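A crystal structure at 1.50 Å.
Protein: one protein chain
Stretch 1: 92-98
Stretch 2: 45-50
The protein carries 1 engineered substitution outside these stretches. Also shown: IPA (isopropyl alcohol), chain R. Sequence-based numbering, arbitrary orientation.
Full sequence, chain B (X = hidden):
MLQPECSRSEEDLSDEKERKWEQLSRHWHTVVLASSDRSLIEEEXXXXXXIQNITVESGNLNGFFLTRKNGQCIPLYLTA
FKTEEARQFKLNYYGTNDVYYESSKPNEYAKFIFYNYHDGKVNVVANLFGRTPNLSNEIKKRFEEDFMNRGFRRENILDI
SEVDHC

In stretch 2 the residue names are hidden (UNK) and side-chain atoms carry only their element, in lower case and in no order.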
ATOM      1  N   ASN B  92       7.594   7.350 -10.194  1.00 18.89           N
ATOM      2  CA  ASN B  92       7.772   6.577 -11.415  1.00 19.53           C
ATOM      3  C   ASN B  92       9.174   5.982 -11.361  1.00 18.63           C
ATOM      4  O   ASN B  92      10.167   6.691 -11.537  1.00 20.13           O
ATOM      5  CB  ASN B  92       7.627   7.476 -12.651  1.00 21.56           C
ATOM      6  CG  ASN B  92       7.958   6.751 -13.948  1.00 26.19           C
ATOM      7  OD1 ASN B  92       7.541   5.612 -14.162  1.00 30.05           O
ATOM      8  ND2 ASN B  92       8.700   7.418 -14.827  1.00 30.07           N
ATOM      9  N   TYR B  93       9.246   4.683 -11.084  1.00 16.61           N
ATOM     10  CA  TYR B  93      10.510   3.961 -10.993  1.00 15.85           C
ATOM     11  C   TYR B  93      10.215   2.469 -10.990  1.00 15.96           C
ATOM     12  O   TYR B  93       9.406   1.999 -10.189  1.00 16.54           O
ATOM     13  CB  TYR B  93      11.247   4.333  -9.707  1.00 18.05           C
ATOM     14  CG  TYR B  93      12.586   3.647  -9.577  1.00 18.34           C
ATOM     15  CD1 TYR B  93      13.676   4.049 -10.352  1.00 18.68           C
ATOM     16  CD2 TYR B  93      12.757   2.568  -8.708  1.00 20.30           C
ATOM     17  CE1 TYR B  93      14.904   3.394 -10.265  1.00 20.67           C
ATOM     18  CE2 TYR B  93      13.978   1.907  -8.615  1.00 21.01           C
ATOM     19  CZ  TYR B  93      15.046   2.327  -9.396  1.00 20.18           C
ATOM     20  OH  TYR B  93      16.252   1.680  -9.311  1.00 22.74           O
ATOM     21  N   TYR B  94      10.870   1.730 -11.882  1.00 15.41           N
ATOM     22  CA  TYR B  94      10.651   0.288 -11.999  1.00 16.84           C
ATOM     23  C   TYR B  94       9.141   0.060 -12.040  1.00 16.48           C
ATOM     24  O   TYR B  94       8.602  -0.824 -11.364  1.00 17.22           O
ATOM     25  CB  TYR B  94      11.252  -0.443 -10.798  1.00 16.76           C
ATOM     26  CG  TYR B  94      11.442  -1.927 -11.027  1.00 18.07           C
ATOM     27  CD1 TYR B  94      12.373  -2.389 -11.955  1.00 20.92           C
ATOM     28  CD2 TYR B  94      10.709  -2.868 -10.301  1.00 18.56           C
ATOM     29  CE1 TYR B  94      12.577  -3.751 -12.154  1.00 21.79           C
ATOM     30  CE2 TYR B  94      10.905  -4.236 -10.492  1.00 20.69           C
ATOM     31  CZ  TYR B  94      11.843  -4.666 -11.420  1.00 22.54           C
ATOM     32  OH  TYR B  94      12.065  -6.011 -11.598  1.00 26.00           O
ATOM     33  N   GLY B  95       8.473   0.867 -12.858  1.00 17.00           N
ATOM     34  CA  GLY B  95       7.030   0.804 -12.969  1.00 16.40           C
ATOM     35  C   GLY B  95       6.478   2.005 -12.225  1.00 15.96           C
ATOM     36  O   GLY B  95       7.047   3.098 -12.299  1.00 18.11           O
ATOM     37  N   THR B  96       5.372   1.824 -11.514  1.00 15.46           N
ATOM     38  CA  THR B  96       4.792   2.918 -10.746  1.00 16.01           C
ATOM     39  C   THR B  96       4.794   2.528  -9.273  1.00 15.39           C
ATOM     40  O   THR B  96       4.799   1.342  -8.942  1.00 16.90           O
ATOM     41  CB  THR B  96       3.343   3.239 -11.195  1.00 18.53           C
ATOM     42  OG1 THR B  96       2.496   2.109 -10.957  1.00 25.06           O
ATOM     43  CG2 THR B  96       3.310   3.590 -12.678  1.00 19.50           C
ATOM     44  N   ASN B  97       4.795   3.523  -8.390  1.00 13.44           N
ATOM     45  CA  ASN B  97       4.822   3.251  -6.955  1.00 14.37           C
ATOM     46  C   ASN B  97       3.944   4.181  -6.144  1.00 13.84           C
ATOM     47  O   ASN B  97       3.876   5.382  -6.413  1.00 17.58           O
ATOM     48  CB  ASN B  97       6.238   3.428  -6.398  1.00 13.78           C
ATOM     49  CG  ASN B  97       7.268   2.604  -7.125  1.00 13.38           C
ATOM     50  OD1 ASN B  97       7.551   1.465  -6.753  1.00 13.74           O
ATOM     51  ND2 ASN B  97       7.851   3.184  -8.168  1.00 13.83           N
ATOM     52  N   ASP B  98       3.255   3.619  -5.160  1.00 13.82           N
ATOM     53  CA  ASP B  98       2.490   4.435  -4.233  1.00 14.39           C
ATOM     54  C   ASP B  98       3.435   4.394  -3.041  1.00 14.40           C
ATOM     55  O   ASP B  98       3.796   3.319  -2.560  1.00 16.85           O
ATOM     56  CB  ASP B  98       1.142   3.806  -3.889  1.00 16.96           C
ATOM     57  CG  ASP B  98       0.074   4.162  -4.901  1.00 20.09           C
ATOM     58  OD1 ASP B  98      -0.071   5.368  -5.213  1.00 24.14           O
ATOM     59  OD2 ASP B  98      -0.624   3.254  -5.380  1.00 25.82           O
ATOM     60  N   UNK B  45      19.703  -5.505  -7.438  1.00 25.67           N
ATOM     61  CA  UNK B  45      18.261  -5.343  -7.351  1.00 22.84           C
ATOM     62  C   UNK B  45      17.848  -3.908  -7.613  1.00 20.86           C
ATOM     63  O   UNK B  45      18.546  -2.980  -7.197  1.00 19.20           O
ATOM     64  N   UNK B  46      16.710  -3.685  -8.292  1.00 18.63           N
ATOM     65  CA  UNK B  46      16.248  -2.329  -8.592  1.00 18.63           C
ATOM     66  C   UNK B  46      15.986  -1.439  -7.381  1.00 17.20           C
ATOM     67  O   UNK B  46      16.006  -0.213  -7.497  1.00 16.41           O
ATOM     68  c   UNK B  46      14.990  -2.569  -9.427  1.00 20.14           C
ATOM     69  c   UNK B  46      14.480  -3.869  -8.908  1.00 19.79           C
ATOM     70  c   UNK B  46      15.737  -4.686  -8.766  1.00 20.02           C
ATOM     71  N   UNK B  47      15.743  -2.041  -6.221  1.00 14.62           N
ATOM     72  CA  UNK B  47      15.479  -1.240  -5.029  1.00 13.60           C
ATOM     73  C   UNK B  47      16.616  -1.223  -4.021  1.00 13.65           C
ATOM     74  O   UNK B  47      16.439  -0.777  -2.885  1.00 14.41           O
ATOM     75  c   UNK B  47      12.947  -1.181  -5.041  1.00 15.15           C
ATOM     76  c   UNK B  47      11.247   0.524  -5.328  1.00 19.88           C
ATOM     77  c   UNK B  47      14.182  -1.683  -4.353  1.00 13.26           C
ATOM     78  c   UNK B  47      12.382   0.040  -4.681  1.00 18.90           C
ATOM     79  c   UNK B  47      12.357  -1.914  -6.066  1.00 17.38           C
ATOM     80  c   UNK B  47      10.664  -0.218  -6.352  1.00 19.53           C
ATOM     81  c   UNK B  47      11.221  -1.441  -6.722  1.00 17.19           C
ATOM     82  N   UNK B  48      17.783  -1.706  -4.430  1.00 12.05           N
ATOM     83  CA  UNK B  48      18.930  -1.675  -3.539  1.00 12.97           C
ATOM     84  C   UNK B  48      19.624  -0.349  -3.809  1.00 14.26           C
ATOM     85  O   UNK B  48      20.662  -0.285  -4.474  1.00 16.60           O
ATOM     86  n   UNK B  48      22.917  -4.225  -1.900  1.00 17.27           N
ATOM     87  c   UNK B  48      21.874  -4.155  -2.921  1.00 16.31           C
ATOM     88  n   UNK B  48      21.574  -5.222  -0.312  1.00 17.43           N
ATOM     89  n   UNK B  48      23.759  -4.729   0.182  1.00 19.11           N
ATOM     90  c   UNK B  48      20.955  -2.964  -2.704  1.00 14.50           C
ATOM     91  c   UNK B  48      22.749  -4.727  -0.681  1.00 17.22           C
ATOM     92  c   UNK B  48      19.892  -2.840  -3.793  1.00 14.53           C
ATOM     93  N   UNK B  49      19.014   0.713  -3.298  1.00 15.54           N
ATOM     94  CA  UNK B  49      19.542   2.058  -3.458  1.00 15.28           C
ATOM     95  C   UNK B  49      19.750   2.619  -2.065  1.00 15.06           C
ATOM     96  O   UNK B  49      18.976   2.340  -1.149  1.00 17.38           O
ATOM     97  n   UNK B  49      16.893   2.159  -5.823  1.00 20.30           N
ATOM     98  c   UNK B  49      18.561   2.926  -4.248  1.00 16.15           C
ATOM     99  c   UNK B  49      18.190   2.309  -5.582  1.00 16.85           C
ATOM    100  o   UNK B  49      19.063   1.969  -6.384  1.00 19.68           O
ATOM    101  N   UNK B  50      20.807   3.402  -1.913  1.00 14.75           N
ATOM    102  CA  UNK B  50      21.164   3.970  -0.625  1.00 13.92           C
ATOM    103  C   UNK B  50      20.931   5.469  -0.620  1.00 12.99           C
ATOM    104  O   UNK B  50      21.621   6.215  -1.314  1.00 12.13           O
ATOM    105  c   UNK B  50      24.027   0.555  -2.046  1.00 20.33           C
ATOM    106  c   UNK B  50      22.534   1.210   0.202  1.00 19.62           C
ATOM    107  c   UNK B  50      22.824  -0.127  -0.072  1.00 20.01           C
ATOM    108  c   UNK B  50      23.573  -0.451  -1.201  1.00 19.12           C
ATOM    109  c   UNK B  50      22.982   2.223  -0.635  1.00 16.89           C
ATOM    110  c   UNK B  50      22.627   3.652  -0.356  1.00 14.31           C
ATOM    111  c   UNK B  50      23.728   1.887  -1.758  1.00 19.73           C
TER
HETATM  112  C1  IPA R 706      13.956   3.759  -5.461  1.00 35.69           C
HETATM  113  C2  IPA R 706      14.031   3.244  -4.068  1.00 34.96           C
HETATM  114  C3  IPA R 706      13.683   4.584  -3.510  1.00 35.80           C
HETATM  115  O2  IPA R 706      15.330   2.756  -3.679  1.00 34.09           O

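Position 45 has backbone atoms and nothing beyond CA, and touches nothing on stretch 1. With no side-chain atoms the residue is glycine, Gly45. Its carbonyl O accepts a hydrogen bond from the backbone N of position 48 at 3.1 Å, which closes a type I beta turn over positions 45 to 48.

Position 46 carries three side-chain carbons, the last of which returns to the backbone N and closes a five-membered ring; this ring lies over one face of the Tyr94 ring. The closure identifies proline, and phi of -60° agrees with it. The ring of Pro46 is puckered C-gamma endo: CG sits 3.7 Å from the centroid of the Tyr94 ring, 11° off the normal, a well-centred CH-pi contact, and CB is 3.6 Å from Tyr94 CD1. Its carbonyl O, at the edge of the Tyr93 ring, accepts a short hydrogen bond of 2.6 Å from Tyr93 OH.

Position 47 shows one carbon followed by a planar ring of six carbons, with no heteroatom; the ring lies near Tyr93, Tyr94 and Asn97. A six-carbon ring without a hydroxyl is phenylalanine, Phe47. Its CA-to-CB bond points sideways, yet with chi1 at -78° (m) the ring end comes nearer to stretch 1. There CE1 is 3.9 Å from Tyr94 CD2, CZ is 4.2 Å from Tyr93 CD2, and CZ is also 3.6 Å from Asn97 OD1, which lies near the plane of the Phe47 ring, at its edge.

Position 48 has three carbons in a row, a nitrogen, and then a carbon bearing two further nitrogens; nothing on stretch 1 is touched. This guanidinium pattern is arginine. Arg48 is extended, with chi1 to chi3 all t, and its CA-to-CB bond points away from stretch 1.

Position 49 has two carbons, the second carrying one oxygen and one nitrogen, and the nitrogen lies near Tyr93 OH. A short amide is asparagine. Asn49 ND2 is 3.6 Å from Tyr93 OH; it donates to Pro46 O at 3.0 Å and, more linearly (165° against 139°), to O2 of the isopropyl alcohol at 2.7 Å.

Position 50 again shows one carbon and a six-carbon ring, out of reach of stretch 1, so it is phenylalanine. Phe50 is buried in a strand that continues later in the chain.

The contact buries 297 Å², both sides summed, and rests on two tyrosines meeting the turn in different ways. Tyr94 offers a ring face to Pro46. Tyr93 directs its ring edge toward the face of Phe47, with planes at 88° and centroids 5.7 Å apart, while its hydroxyl secures the turn through Pro46 O. That oxygen therefore accepts from both Tyr93 OH and Asn49 ND2. On stretch 1, Asn97 ND2 donates to Tyr93 O at 2.8 Å, tying the Tyr93 backbone to the strand. The alcohol, probably from the crystallisation liquor, packs against both rings: its C1 is 3.7 Å from Tyr93 CE2 and its C2 is 3.7 Å from Phe47 CD2.

Stretch 2 45-50: GPFRNF
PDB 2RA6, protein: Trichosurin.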